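Local coordinates for protein mannonate dehydratase (Streptococcus suis, PDB 3BDK) that probably catalyses the dehydration of D-mannonate to 2-dehydro-3-deoxy-D-gluconate with a manganese or ferrous ion as cofactor, at residues T108-V113 with V214-H219; Q59-E64 with T81-I86. All blocks are in the same frame, centred on the assembly; numbering follows the deposited sequence.

Contact 1 (T108-V113 with V214-H219); sequences TSIRNV and VKMAIH. With MN (manganese (II) ion), chain D.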
ATOM      1  N   THR A 108     -37.858  -5.493  -5.722  1.00 54.84           N
ATOM      2  CA  THR A 108     -37.525  -6.734  -5.007  1.00 55.45           C
ATOM      3  C   THR A 108     -36.018  -6.959  -4.815  1.00 55.52           C
ATOM      4  O   THR A 108     -35.585  -7.490  -3.783  1.00 55.15           O
ATOM      5  CB  THR A 108     -38.171  -7.986  -5.645  1.00 55.48           C
ATOM      6  OG1 THR A 108     -38.144  -7.876  -7.072  1.00 55.65           O
ATOM      7  CG2 THR A 108     -39.615  -8.147  -5.161  1.00 56.28           C
ATOM      8  N   SER A 109     -35.226  -6.557  -5.805  1.00 55.72           N
ATOM      9  CA  SER A 109     -33.773  -6.541  -5.652  1.00 55.70           C
ATOM     10  C   SER A 109     -33.396  -5.911  -4.322  1.00 55.85           C
ATOM     11  O   SER A 109     -32.554  -6.448  -3.594  1.00 55.96           O
ATOM     12  CB  SER A 109     -33.115  -5.784  -6.788  1.00 55.31           C
ATOM     13  OG  SER A 109     -33.326  -6.465  -8.005  1.00 55.83           O
ATOM     14  N   ILE A 110     -34.043  -4.796  -3.989  1.00 55.84           N
ATOM     15  CA  ILE A 110     -33.732  -4.105  -2.749  1.00 56.00           C
ATOM     16  C   ILE A 110     -34.128  -4.978  -1.575  1.00 56.45           C
ATOM     17  O   ILE A 110     -33.441  -4.984  -0.560  1.00 56.72           O
ATOM     18  CB  ILE A 110     -34.451  -2.736  -2.587  1.00 55.77           C
ATOM     19  CG1 ILE A 110     -34.577  -1.969  -3.914  1.00 55.70           C
ATOM     20  CG2 ILE A 110     -33.768  -1.911  -1.496  1.00 55.25           C
ATOM     21  CD1 ILE A 110     -33.290  -1.411  -4.473  1.00 55.77           C
ATOM     22  N   ARG A 111     -35.242  -5.698  -1.710  1.00 56.65           N
ATOM     23  CA  ARG A 111     -35.756  -6.518  -0.607  1.00 57.06           C
ATOM     24  C   ARG A 111     -34.938  -7.808  -0.438  1.00 56.58           C
ATOM     25  O   ARG A 111     -34.439  -8.084   0.650  1.00 56.21           O
ATOM     26  CB  ARG A 111     -37.262  -6.801  -0.764  1.00 57.28           C
ATOM     27  CG  ARG A 111     -38.194  -5.721  -0.152  1.00 57.87           C
ATOM     28  CD  ARG A 111     -39.707  -6.072  -0.328  1.00 57.58           C
ATOM     29  NE  ARG A 111     -40.084  -6.212  -1.740  1.00 57.07           N
ATOM     30  CZ  ARG A 111     -40.811  -5.328  -2.421  1.00 56.97           C
ATOM     31  NH1 ARG A 111     -41.080  -5.552  -3.705  1.00 56.79           N
ATOM     32  NH2 ARG A 111     -41.278  -4.231  -1.822  1.00 56.28           N
ATOM     33  N   ASN A 112     -34.792  -8.567  -1.521  1.00 56.34           N
ATOM     34  CA  ASN A 112     -33.878  -9.707  -1.564  1.00 56.34           C
ATOM     35  C   ASN A 112     -32.466  -9.432  -0.990  1.00 56.67           C
ATOM     36  O   ASN A 112     -31.895 -10.279  -0.289  1.00 57.13           O
ATOM     37  CB  ASN A 112     -33.798 -10.245  -2.997  1.00 56.01           C
ATOM     38  CG  ASN A 112     -35.019 -11.061  -3.371  1.00 55.29           C
ATOM     39  OD1 ASN A 112     -35.816 -11.411  -2.507  1.00 55.54           O
ATOM     40  ND2 ASN A 112     -35.173 -11.367  -4.649  1.00 52.66           N
ATOM     41  N   VAL A 113     -31.925  -8.246  -1.278  1.00 56.75           N
ATOM     42  CA  VAL A 113     -30.609  -7.817  -0.784  1.00 56.41           C
ATOM     43  C   VAL A 113     -30.639  -7.476   0.717  1.00 56.71           C
ATOM     44  O   VAL A 113     -29.708  -7.819   1.457  1.00 56.93           O
ATOM     45  CB  VAL A 113     -30.044  -6.649  -1.648  1.00 56.36           C
ATOM     46  CG1 VAL A 113     -28.934  -5.877  -0.935  1.00 55.06           C
ATOM     47  CG2 VAL A 113     -29.577  -7.176  -3.013  1.00 56.12           C
ATOM     48  N   VAL A 214     -31.538  -1.591   3.773  1.00 51.59           N
ATOM     49  CA  VAL A 214     -30.532  -1.261   2.757  1.00 50.66           C
ATOM     50  C   VAL A 214     -30.413   0.241   2.474  1.00 50.09           C
ATOM     51  O   VAL A 214     -31.423   0.896   2.216  1.00 50.40           O
ATOM     52  CB  VAL A 214     -30.908  -1.955   1.420  1.00 50.88           C
ATOM     53  CG1 VAL A 214     -29.937  -1.591   0.316  1.00 50.98           C
ATOM     54  CG2 VAL A 214     -30.988  -3.464   1.585  1.00 50.30           C
ATOM     55  N   LYS A 215     -29.188   0.780   2.505  1.00 48.98           N
ATOM     56  CA  LYS A 215     -28.950   2.203   2.166  1.00 48.30           C
ATOM     57  C   LYS A 215     -28.453   2.387   0.728  1.00 47.06           C
ATOM     58  O   LYS A 215     -27.508   1.707   0.289  1.00 46.99           O
ATOM     59  CB  LYS A 215     -27.943   2.872   3.115  1.00 48.09           C
ATOM     60  CG  LYS A 215     -28.201   2.676   4.586  1.00 48.70           C
ATOM     61  CD  LYS A 215     -27.273   3.538   5.426  1.00 49.45           C
ATOM     62  CE  LYS A 215     -26.847   2.791   6.693  1.00 52.34           C
ATOM     63  NZ  LYS A 215     -26.235   3.697   7.717  1.00 52.71           N
ATOM     64  N   MET A 216     -29.087   3.301   0.000  1.00 45.52           N
ATOM     65  CA  MET A 216     -28.737   3.549  -1.393  1.00 43.82           C
ATOM     66  C   MET A 216     -27.631   4.592  -1.506  1.00 42.93           C
ATOM     67  O   MET A 216     -27.570   5.534  -0.716  1.00 42.78           O
ATOM     68  CB  MET A 216     -29.968   3.999  -2.183  1.00 43.76           C
ATOM     69  CG  MET A 216     -31.148   3.045  -2.090  1.00 42.20           C
ATOM     70  SD  MET A 216     -30.722   1.363  -2.578  1.00 38.51           S
ATOM     71  CE  MET A 216     -30.775   1.504  -4.363  1.00 40.31           C
ATOM     72  N   ALA A 217     -26.759   4.419  -2.495  1.00 41.78           N
ATOM     73  CA  ALA A 217     -25.585   5.272  -2.640  1.00 40.83           C
ATOM     74  C   ALA A 217     -25.209   5.447  -4.107  1.00 40.03           C
ATOM     75  O   ALA A 217     -24.734   4.512  -4.752  1.00 39.83           O
ATOM     76  CB  ALA A 217     -24.414   4.701  -1.854  1.00 40.62           C
ATOM     77  N   ILE A 218     -25.425   6.650  -4.628  1.00 39.09           N
ATOM     78  CA  ILE A 218     -25.393   6.878  -6.068  1.00 38.14           C
ATOM     79  C   ILE A 218     -23.979   7.197  -6.544  1.00 38.10           C
ATOM     80  O   ILE A 218     -23.376   8.180  -6.114  1.00 36.92           O
ATOM     81  CB  ILE A 218     -26.333   8.027  -6.478  1.00 37.85           C
ATOM     82  CG1 ILE A 218     -26.300   8.227  -7.995  1.00 38.12           C
ATOM     83  CG2 ILE A 218     -25.952   9.311  -5.757  1.00 37.46           C
ATOM     84  CD1 ILE A 218     -28.342   9.277  -8.900  1.00 37.21           C
ATOM     85  N   HIS A 219     -23.458   6.360  -7.435  1.00 38.38           N
ATOM     86  CA  HIS A 219     -22.166   6.615  -8.061  1.00 39.19           C
ATOM     87  C   HIS A 219     -22.226   7.838  -8.970  1.00 38.76           C
ATOM     88  O   HIS A 219     -23.045   7.903  -9.886  1.00 39.28           O
ATOM     89  CB  HIS A 219     -21.706   5.391  -8.856  1.00 39.35           C
ATOM     90  CG  HIS A 219     -20.240   5.384  -9.158  1.00 41.46           C
ATOM     91  ND1 HIS A 219     -19.699   6.042 -10.243  1.00 43.57           N
ATOM     92  CD2 HIS A 219     -19.201   4.798  -8.517  1.00 42.12           C
ATOM     93  CE1 HIS A 219     -18.391   5.861 -10.256  1.00 44.19           C
ATOM     94  NE2 HIS A 219     -18.063   5.111  -9.221  1.00 43.73           N
TER
HETATM   95 MN    MN D 388     -16.186   3.508  -9.456  1.00100.95          MN
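Ile110 on the helix meets Val214 and Met216 of 214-219 through the two ends of its side chain, and Val113 adds a smaller touch. Ile110 CG2 lies 4.1 Å from Val214 CB. Its other branch reaches further along the strand, where Ile110 CD1 meets the methyl CE of Met216 at 3.9 Å. Met216 can offer that methyl because its chain is bent at both chi2 (-55°) and chi3 (-80°), which folds CE back toward the helix. The two side chains cross at about a right angle. One turn on from Ile110, Val113 CG1 touches Val214 CG2 at 4.0 Å, again nearly at right angles. Val214 CG2 also sits 3.6 Å from the backbone oxygen Ile110 O, so Val214 is set against both the backbone and the side chains of the helix. Val121 of the neighbouring strand and Ile205 of helix 191-210 also touch Met216.

The metal bond is of another kind and lies at the far end of the segment. His219 NE2 binds manganese at 2.5 Å, with His286 and Asp330 as further ligands. This is an outer helix packed on a strand of the xylose isomerase-like TIM barrel. All four touching residues are buried, and the side-chain contacts are all between aliphatic carbons. Between the two segments the attachment is therefore apolar and non-directional; metal binding is confined to His219.

Contact 2 (Q59-E64 with T81-I86); sequences QAWPLE and TVIESI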
ATOM      1  N   GLN A  59     -34.740  -7.096 -15.105  1.00 72.01           N
ATOM      2  CA  GLN A  59     -35.429  -8.180 -14.395  1.00 71.68           C
ATOM      3  C   GLN A  59     -34.970  -8.360 -12.950  1.00 71.24           C
ATOM      4  O   GLN A  59     -33.872  -7.951 -12.587  1.00 71.22           O
ATOM      5  CB  GLN A  59     -35.310  -9.482 -15.187  1.00 71.76           C
ATOM      6  CG  GLN A  59     -36.257  -9.549 -16.394  1.00 72.69           C
ATOM      7  CD  GLN A  59     -35.619 -10.184 -17.638  1.00 73.40           C
ATOM      8  OE1 GLN A  59     -34.878 -11.167 -17.547  1.00 73.52           O
ATOM      9  NE2 GLN A  59     -35.914  -9.618 -18.805  1.00 72.87           N
ATOM     10  N   ALA A  60     -35.831  -8.965 -12.137  1.00 70.90           N
ATOM     11  CA  ALA A  60     -35.652  -9.044 -10.687  1.00 70.78           C
ATOM     12  C   ALA A  60     -34.440  -9.861 -10.247  1.00 70.70           C
ATOM     13  O   ALA A  60     -34.033 -10.794 -10.928  1.00 70.85           O
ATOM     14  CB  ALA A  60     -36.911  -9.591 -10.042  1.00 70.72           C
ATOM     15  N   TRP A  61     -33.877  -9.501  -9.098  1.00 70.63           N
ATOM     16  CA  TRP A  61     -32.723 -10.205  -8.534  1.00 70.49           C
ATOM     17  C   TRP A  61     -33.174 -11.232  -7.482  1.00 70.41           C
ATOM     18  O   TRP A  61     -33.604 -10.848  -6.393  1.00 70.28           O
ATOM     19  CB  TRP A  61     -31.732  -9.201  -7.925  1.00 70.38           C
ATOM     20  CG  TRP A  61     -30.777  -8.554  -8.915  1.00 70.15           C
ATOM     21  CD1 TRP A  61     -31.006  -8.293 -10.243  1.00 70.06           C
ATOM     22  CD2 TRP A  61     -29.458  -8.066  -8.636  1.00 69.96           C
ATOM     23  NE1 TRP A  61     -29.904  -7.693 -10.810  1.00 69.68           N
ATOM     24  CE2 TRP A  61     -28.939  -7.540  -9.848  1.00 70.05           C
ATOM     25  CE3 TRP A  61     -28.657  -8.028  -7.484  1.00 69.60           C
ATOM     26  CZ2 TRP A  61     -27.657  -6.985  -9.937  1.00 70.04           C
ATOM     27  CZ3 TRP A  61     -27.379  -7.476  -7.573  1.00 69.84           C
ATOM     28  CH2 TRP A  61     -26.894  -6.961  -8.793  1.00 70.03           C
ATOM     29  N   PRO A  62     -33.080 -12.538  -7.813  1.00 70.44           N
ATOM     30  CA  PRO A  62     -33.527 -13.615  -6.924  1.00 70.42           C
ATOM     31  C   PRO A  62     -32.586 -13.803  -5.746  1.00 70.57           C
ATOM     32  O   PRO A  62     -31.371 -13.667  -5.904  1.00 70.86           O
ATOM     33  CB  PRO A  62     -33.470 -14.863  -7.821  1.00 70.43           C
ATOM     34  CG  PRO A  62     -33.234 -14.371  -9.219  1.00 70.13           C
ATOM     35  CD  PRO A  62     -32.526 -13.075  -9.072  1.00 70.45           C
ATOM     36  N   LEU A  63     -33.138 -14.130  -4.580  1.00 70.69           N
ATOM     37  CA  LEU A  63     -32.326 -14.422  -3.395  1.00 70.98           C
ATOM     38  C   LEU A  63     -31.300 -15.549  -3.650  1.00 71.21           C
ATOM     39  O   LEU A  63     -30.146 -15.448  -3.227  1.00 71.22           O
ATOM     40  CB  LEU A  63     -33.214 -14.769  -2.199  1.00 70.76           C
ATOM     41  CG  LEU A  63     -32.935 -14.081  -0.857  1.00 70.81           C
ATOM     42  CD1 LEU A  63     -33.463 -14.926   0.299  1.00 71.35           C
ATOM     43  CD2 LEU A  63     -31.471 -13.768  -0.639  1.00 70.31           C
ATOM     44  N   GLU A  64     -31.733 -16.596  -4.357  1.00 71.34           N
ATOM     45  CA  GLU A  64     -30.872 -17.715  -4.796  1.00 71.59           C
ATOM     46  C   GLU A  64     -29.524 -17.281  -5.406  1.00 71.18           C
ATOM     47  O   GLU A  64     -28.509 -17.971  -5.253  1.00 71.20           O
ATOM     48  CB  GLU A  64     -31.635 -18.612  -5.801  1.00 71.93           C
ATOM     49  CG  GLU A  64     -32.431 -19.792  -5.201  1.00 72.97           C
ATOM     50  CD  GLU A  64     -33.039 -19.493  -3.826  1.00 74.47           C
ATOM     51  OE1 GLU A  64     -32.259 -19.351  -2.852  1.00 74.47           O
ATOM     52  OE2 GLU A  64     -34.289 -19.414  -3.716  1.00 74.33           O
ATOM     53  N   THR A  81     -20.134  -6.036   2.205  1.00 57.77           N
ATOM     54  CA  THR A  81     -20.392  -4.796   2.934  1.00 56.77           C
ATOM     55  C   THR A  81     -21.261  -3.828   2.113  1.00 56.41           C
ATOM     56  O   THR A  81     -21.877  -2.910   2.672  1.00 56.02           O
ATOM     57  CB  THR A  81     -19.061  -4.108   3.325  1.00 56.97           C
ATOM     58  OG1 THR A  81     -19.314  -2.885   4.035  1.00 57.34           O
ATOM     59  CG2 THR A  81     -18.215  -3.818   2.088  1.00 56.03           C
ATOM     60  N   VAL A  82     -21.290  -4.058   0.794  1.00 55.69           N
ATOM     61  CA  VAL A  82     -21.883  -3.168  -0.205  1.00 55.00           C
ATOM     62  C   VAL A  82     -22.047  -3.953  -1.494  1.00 54.47           C
ATOM     63  O   VAL A  82     -21.225  -4.805  -1.808  1.00 54.43           O
ATOM     64  CB  VAL A  82     -20.947  -1.974  -0.548  1.00 55.22           C
ATOM     65  CG1 VAL A  82     -21.509  -1.157  -1.714  1.00 55.15           C
ATOM     66  CG2 VAL A  82     -20.690  -1.079   0.667  1.00 55.10           C
ATOM     67  N   ILE A  83     -23.098  -3.661  -2.247  1.00 54.04           N
ATOM     68  CA  ILE A  83     -23.262  -4.256  -3.567  1.00 54.06           C
ATOM     69  C   ILE A  83     -22.974  -3.215  -4.633  1.00 53.82           C
ATOM     70  O   ILE A  83     -23.597  -2.156  -4.655  1.00 53.85           O
ATOM     71  CB  ILE A  83     -24.668  -4.875  -3.745  1.00 54.37           C
ATOM     72  CG1 ILE A  83     -24.735  -6.195  -2.969  1.00 54.67           C
ATOM     73  CG2 ILE A  83     -25.009  -5.092  -5.235  1.00 53.96           C
ATOM     74  CD1 ILE A  83     -26.017  -6.943  -3.113  1.00 56.27           C
ATOM     75  N   GLU A  84     -22.007  -3.494  -5.498  1.00 53.49           N
ATOM     76  CA  GLU A  84     -21.674  -2.527  -6.514  1.00 53.05           C
ATOM     77  C   GLU A  84     -22.548  -2.770  -7.697  1.00 52.72           C
ATOM     78  O   GLU A  84     -22.211  -3.513  -8.632  1.00 52.31           O
ATOM     79  CB  GLU A  84     -20.217  -2.532  -6.928  1.00 53.39           C
ATOM     80  CG  GLU A  84     -19.885  -1.318  -7.789  1.00 54.10           C
ATOM     81  CD  GLU A  84     -19.277  -0.159  -7.009  1.00 54.81           C
ATOM     82  OE1 GLU A  84     -19.098  -0.268  -5.778  1.00 55.57           O
ATOM     83  OE2 GLU A  84     -18.943   0.864  -7.641  1.00 54.78           O
ATOM     84  N   SER A  85     -23.709  -2.141  -7.591  1.00 52.28           N
ATOM     85  CA  SER A  85     -24.566  -1.838  -8.701  1.00 51.75           C
ATOM     86  C   SER A  85     -25.608  -2.905  -8.948  1.00 51.40           C
ATOM     87  O   SER A  85     -25.308  -4.003  -9.416  1.00 51.33           O
ATOM     88  CB  SER A  85     -23.763  -1.517  -9.967  1.00 51.65           C
ATOM     89  OG  SER A  85     -24.438  -0.561 -10.757  1.00 51.85           O
ATOM     90  N   ILE A  86     -26.829  -2.561  -8.554  1.00 51.21           N
ATOM     91  CA  ILE A  86     -28.017  -2.951  -9.291  1.00 50.66           C
ATOM     92  C   ILE A  86     -28.249  -1.819 -10.316  1.00 50.17           C
ATOM     93  O   ILE A  86     -28.626  -0.704  -9.947  1.00 49.93           O
ATOM     94  CB  ILE A  86     -29.249  -3.100  -8.379  1.00 51.03           C
ATOM     95  CG1 ILE A  86     -28.907  -3.892  -7.112  1.00 50.76           C
ATOM     96  CG2 ILE A  86     -30.392  -3.753  -9.150  1.00 51.20           C
ATOM     97  CD1 ILE A  86     -30.021  -3.898  -6.067  1.00 50.04           C
TER
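The Trp61 indole carries the contact, with Ile86 over one face. Ile86 CG1 stands 4.0 Å from the centroid of the six-membered ring of Trp61 and 14° off its normal, a CH-pi contact. Ile86 CG2 lies above the same ring system but nearer the rim, 4.1 Å from Trp61 CE2. Both branches of Ile86 thus bear on the indole, and its side chain runs obliquely to the tryptophan. Two other groups approach at a slant. The backbone oxygen Ser85 O is 3.4 Å from Trp61 CH2, and Ile83 CG2 is 4.1 Å from Trp61 CZ3. With chi1 at -83°, Trp61 has CG anti to its carbonyl carbon, and the ring extends from the loop toward 81-86.

The segments belong to a beta-alpha-beta unit made of strand 47-50, helix 63-74 and strand 79-84, within the TIM barrel. Trp61 stands just before the helix, whose N-cap position is taken by Pro62. The indole packs where strand 79-84 runs out into the loop at Ser85 and Ile86. Helix 99-114 closes in beside the pair, and its Ser109 touches Ile86. The CB of Glu84 is directed away from 59-64, and Glu84 contacts the bound D-mannose. It is the centre of an inverse gamma turn, and its OE1 forms a salt bridge with Arg328.

Contact 1 and contact 2 have centres about 8 Å apart. Helix 99-114, which carries 108-113, also packs against both segments of contact 2. Asn112 ND2 probably hydrogen-bonds to Trp61 O, and Val113 CG2 packs on Ile83 CD1 at 3.6 Å. The helix thus touches Met216 of strand 215-218, Val214 just before it, and Ile83 of strand 79-84; the two strands belong to one parallel sheet. Each strand also leads to the active site. Segment 214-219 supplies His219 to both manganese and the D-mannose pocket, and 81-86 supplies Glu84 to the pocket. The Ser85 side chain is about 4 Å from D-mannose and about 9 Å from manganese; that of Met216 is about 13 Å from D-mannose.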